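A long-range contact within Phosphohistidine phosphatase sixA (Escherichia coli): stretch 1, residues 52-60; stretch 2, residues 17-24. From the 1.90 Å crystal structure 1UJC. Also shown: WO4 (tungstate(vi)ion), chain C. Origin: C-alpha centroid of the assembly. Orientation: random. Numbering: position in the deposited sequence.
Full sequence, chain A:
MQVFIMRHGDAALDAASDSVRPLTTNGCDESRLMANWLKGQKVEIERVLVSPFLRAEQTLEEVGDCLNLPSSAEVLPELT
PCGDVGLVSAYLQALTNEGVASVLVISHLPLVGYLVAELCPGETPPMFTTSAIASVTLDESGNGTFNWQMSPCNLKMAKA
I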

# COMPACT_ATOMS: atom_id res chain seq x y z
N PRO A 52 -5.41 -9.38 -3.69
CA PRO A 52 -5.36 -10.83 -3.90
C PRO A 52 -4.39 -11.23 -5.01
O PRO A 52 -4.03 -12.40 -5.14
CB PRO A 52 -6.80 -11.18 -4.28
CG PRO A 52 -7.61 -10.09 -3.64
CD PRO A 52 -6.77 -8.87 -3.94
N PHE A 53 -3.96 -10.26 -5.82
CA PHE A 53 -3.04 -10.54 -6.92
C PHE A 53 -1.63 -10.85 -6.45
O PHE A 53 -1.08 -10.16 -5.58
CB PHE A 53 -3.03 -9.38 -7.91
CG PHE A 53 -4.30 -9.25 -8.72
CD1 PHE A 53 -5.37 -10.13 -8.53
CD2 PHE A 53 -4.43 -8.25 -9.67
CE1 PHE A 53 -6.54 -10.00 -9.27
CE2 PHE A 53 -5.60 -8.12 -10.42
CZ PHE A 53 -6.66 -8.99 -10.21
N LEU A 54 -1.03 -11.87 -7.06
CA LEU A 54 0.31 -12.32 -6.71
C LEU A 54 1.36 -11.23 -6.55
O LEU A 54 2.17 -11.29 -5.62
CB LEU A 54 0.79 -13.37 -7.72
CG LEU A 54 0.10 -14.74 -7.64
CD1 LEU A 54 0.80 -15.74 -8.54
CD2 LEU A 54 0.12 -15.24 -6.22
N ARG A 55 1.38 -10.24 -7.43
CA ARG A 55 2.38 -9.19 -7.32
C ARG A 55 2.23 -8.37 -6.04
O ARG A 55 3.22 -7.89 -5.49
CB ARG A 55 2.37 -8.28 -8.56
CG ARG A 55 1.02 -7.71 -8.96
CD ARG A 55 1.17 -7.07 -10.34
NE ARG A 55 -0.03 -6.39 -10.84
CZ ARG A 55 -1.09 -7.00 -11.38
NH1 ARG A 55 -1.12 -8.32 -11.51
NH2 ARG A 55 -2.10 -6.27 -11.84
N ALA A 56 1.00 -8.23 -5.55
CA ALA A 56 0.77 -7.48 -4.32
C ALA A 56 1.24 -8.31 -3.13
O ALA A 56 2.01 -7.84 -2.28
CB ALA A 56 -0.71 -7.14 -4.19
N GLU A 57 0.79 -9.56 -3.07
CA GLU A 57 1.16 -10.46 -1.98
C GLU A 57 2.67 -10.66 -1.90
O GLU A 57 3.23 -10.71 -0.81
CB GLU A 57 0.44 -11.80 -2.16
CG GLU A 57 -1.08 -11.67 -2.24
CD GLU A 57 -1.79 -12.99 -2.51
OE1 GLU A 57 -1.24 -13.82 -3.27
OE2 GLU A 57 -2.91 -13.18 -1.98
N GLN A 58 3.34 -10.77 -3.05
CA GLN A 58 4.78 -10.97 -3.05
C GLN A 58 5.49 -9.72 -2.56
O GLN A 58 6.51 -9.80 -1.87
CB GLN A 58 5.27 -11.32 -4.46
CG GLN A 58 6.58 -12.08 -4.44
CD GLN A 58 7.13 -12.33 -5.82
OE1 GLN A 58 6.39 -12.37 -6.81
NE2 GLN A 58 8.44 -12.52 -5.90
N THR A 59 4.95 -8.55 -2.91
CA THR A 59 5.54 -7.30 -2.45
C THR A 59 5.46 -7.31 -0.92
O THR A 59 6.40 -6.92 -0.23
CB THR A 59 4.76 -6.09 -2.99
OG1 THR A 59 4.94 -6.01 -4.41
CG2 THR A 59 5.25 -4.81 -2.34
N LEU A 60 4.33 -7.80 -0.41
CA LEU A 60 4.11 -7.90 1.03
C LEU A 60 5.15 -8.82 1.67
O LEU A 60 5.72 -8.50 2.71
CB LEU A 60 2.70 -8.45 1.31
CG LEU A 60 2.02 -8.18 2.66
CD1 LEU A 60 1.04 -9.31 2.94
CD2 LEU A 60 3.02 -8.07 3.79
W WO4 C . 0.18 -2.47 -11.65
O1 WO4 C . 0.18 -1.18 -10.49
O2 WO4 C . -0.66 -3.84 -11.01
O3 WO4 C . 1.78 -2.83 -12.19
O4 WO4 C . -0.71 -1.96 -13.04
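Stretch 2 (17-24) SDSVRPLT

How does the backbone of stretch 2 run along stretch 1? It has no regular helix or strand, and it passes the start of the helix that begins at Leu-54 and runs on beyond Leu-60, in the same sequence sense: the CA atoms pair Phe-53 with Ser-19 at 4.8 Å, Leu-54 with Val-20 at 5.2 Å and Arg-55 with Pro-22 at 5.2 Å. Val-20 sits near phi/psi -103/10, whereas Arg-21, Pro-22 and Leu-23 are extended, with psi between 124° and 171°. This extended part carries the chain on to Gln-58 and Thr-59. Together the two stretches bury 586 Å².

Which polar links fasten the backbone of stretch 2 to the helix? The amide of Leu-54, in the first turn and so without a helical acceptor, donates to the carbonyl of Ser-19, N to O 3.0 Å. Further along, Leu-23 N donates to Gln-58 OE1 at 2.7 Å, nearly straight at 165°. Water 2 extends this link: it donates to Leu-23 O at 2.6 Å and accepts from Gln-58 NE2 at 2.9 Å, so both ends of the amide side chain serve one residue. Water 1 fills the gap at Arg-55, accepting from its N at 2.9 Å and its NH1 at 2.8 Å while donating to Arg-21 O at 2.7 Å.

How are the charges arranged around Arg-55? Its side chain forms a salt bridge with Asp-18, NH2 to OD2 2.9 Å, joined by a weak hydrogen bond from NH1 to the same OD2 at 3.2 Å. The other carboxylate oxygen, Asp-18 OD1, takes a hydrogen bond from Arg-21 NH1 at 2.8 Å, so one acid binds both arginines. That helps offset the like charges, for Arg-21 NH1 lies over one face of the Arg-55 guanidinium, 3.6 Å from Arg-55 CZ. At the edge of that group, tungstate O2 accepts from Arg-55 NE at 2.6 Å and from Arg-55 NH2 at 2.9 Å.

Where do the nonpolar surfaces meet? Ser-19 CB lies over one face of the Phe-53 ring, 3.8 Å from the centroid of the Phe-53 ring, in a CH-pi contact. Leu-54 CD1 packs 3.7 Å from Val-20 CB. Leu-23 points toward the helix and is buried there; its CD2 comes within 3.4 Å of Thr-59 OG1, and its CD1 lies 4.1 Å from Arg-55 CB.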

# COMPACT_ATOMS: atom_id res chain seq x y z
N SER A 17 -1.54 -15.32 -16.83
CA SER A 17 -2.59 -14.30 -16.81
C SER A 17 -2.13 -13.16 -15.90
O SER A 17 -1.17 -13.31 -15.16
CB SER A 17 -3.91 -14.89 -16.30
OG SER A 17 -3.84 -15.19 -14.92
N ASP A 18 -2.83 -12.03 -15.94
CA ASP A 18 -2.43 -10.88 -15.13
C ASP A 18 -2.35 -11.09 -13.62
O ASP A 18 -1.33 -10.81 -13.00
CB ASP A 18 -3.34 -9.68 -15.39
CG ASP A 18 -2.88 -8.42 -14.65
OD1 ASP A 18 -1.90 -7.79 -15.09
OD2 ASP A 18 -3.49 -8.08 -13.61
N SER A 19 -3.43 -11.59 -13.02
CA SER A 19 -3.47 -11.79 -11.58
C SER A 19 -2.30 -12.60 -11.03
O SER A 19 -1.94 -12.46 -9.85
CB SER A 19 -4.78 -12.46 -11.16
OG SER A 19 -4.77 -13.84 -11.45
N VAL A 20 -1.70 -13.43 -11.86
CA VAL A 20 -0.60 -14.27 -11.40
C VAL A 20 0.82 -13.84 -11.79
O VAL A 20 1.77 -14.59 -11.58
CB VAL A 20 -0.82 -15.74 -11.84
CG1 VAL A 20 -2.03 -16.30 -11.12
CG2 VAL A 20 -1.04 -15.81 -13.34
N ARG A 21 0.96 -12.63 -12.33
CA ARG A 21 2.28 -12.13 -12.72
C ARG A 21 3.12 -11.98 -11.47
O ARG A 21 2.72 -11.30 -10.52
CB ARG A 21 2.15 -10.76 -13.40
CG ARG A 21 1.42 -10.75 -14.73
CD ARG A 21 0.96 -9.34 -15.07
NE ARG A 21 2.04 -8.37 -14.96
CZ ARG A 21 1.85 -7.08 -14.71
NH1 ARG A 21 0.62 -6.61 -14.53
NH2 ARG A 21 2.89 -6.25 -14.62
N PRO A 22 4.30 -12.61 -11.43
CA PRO A 22 5.17 -12.51 -10.26
C PRO A 22 5.99 -11.22 -10.24
O PRO A 22 6.02 -10.47 -11.22
CB PRO A 22 6.05 -13.74 -10.39
CG PRO A 22 6.26 -13.81 -11.87
CD PRO A 22 4.86 -13.56 -12.42
N LEU A 23 6.65 -10.97 -9.12
CA LEU A 23 7.48 -9.78 -8.98
C LEU A 23 8.82 -10.06 -9.66
O LEU A 23 9.24 -11.20 -9.77
CB LEU A 23 7.69 -9.50 -7.49
CG LEU A 23 7.46 -8.09 -6.92
CD1 LEU A 23 6.23 -7.45 -7.57
CD2 LEU A 23 7.29 -8.19 -5.41
N THR A 24 9.48 -9.01 -10.15
CA THR A 24 10.79 -9.19 -10.77
C THR A 24 11.83 -9.05 -9.66
O THR A 24 11.52 -8.61 -8.55
CB THR A 24 11.09 -8.10 -11.81
OG1 THR A 24 11.27 -6.85 -11.13
CG2 THR A 24 9.96 -7.98 -12.82
O HOH W 1 0.15 -10.43 -10.10
O HOH W 2 9.93 -13.19 -8.31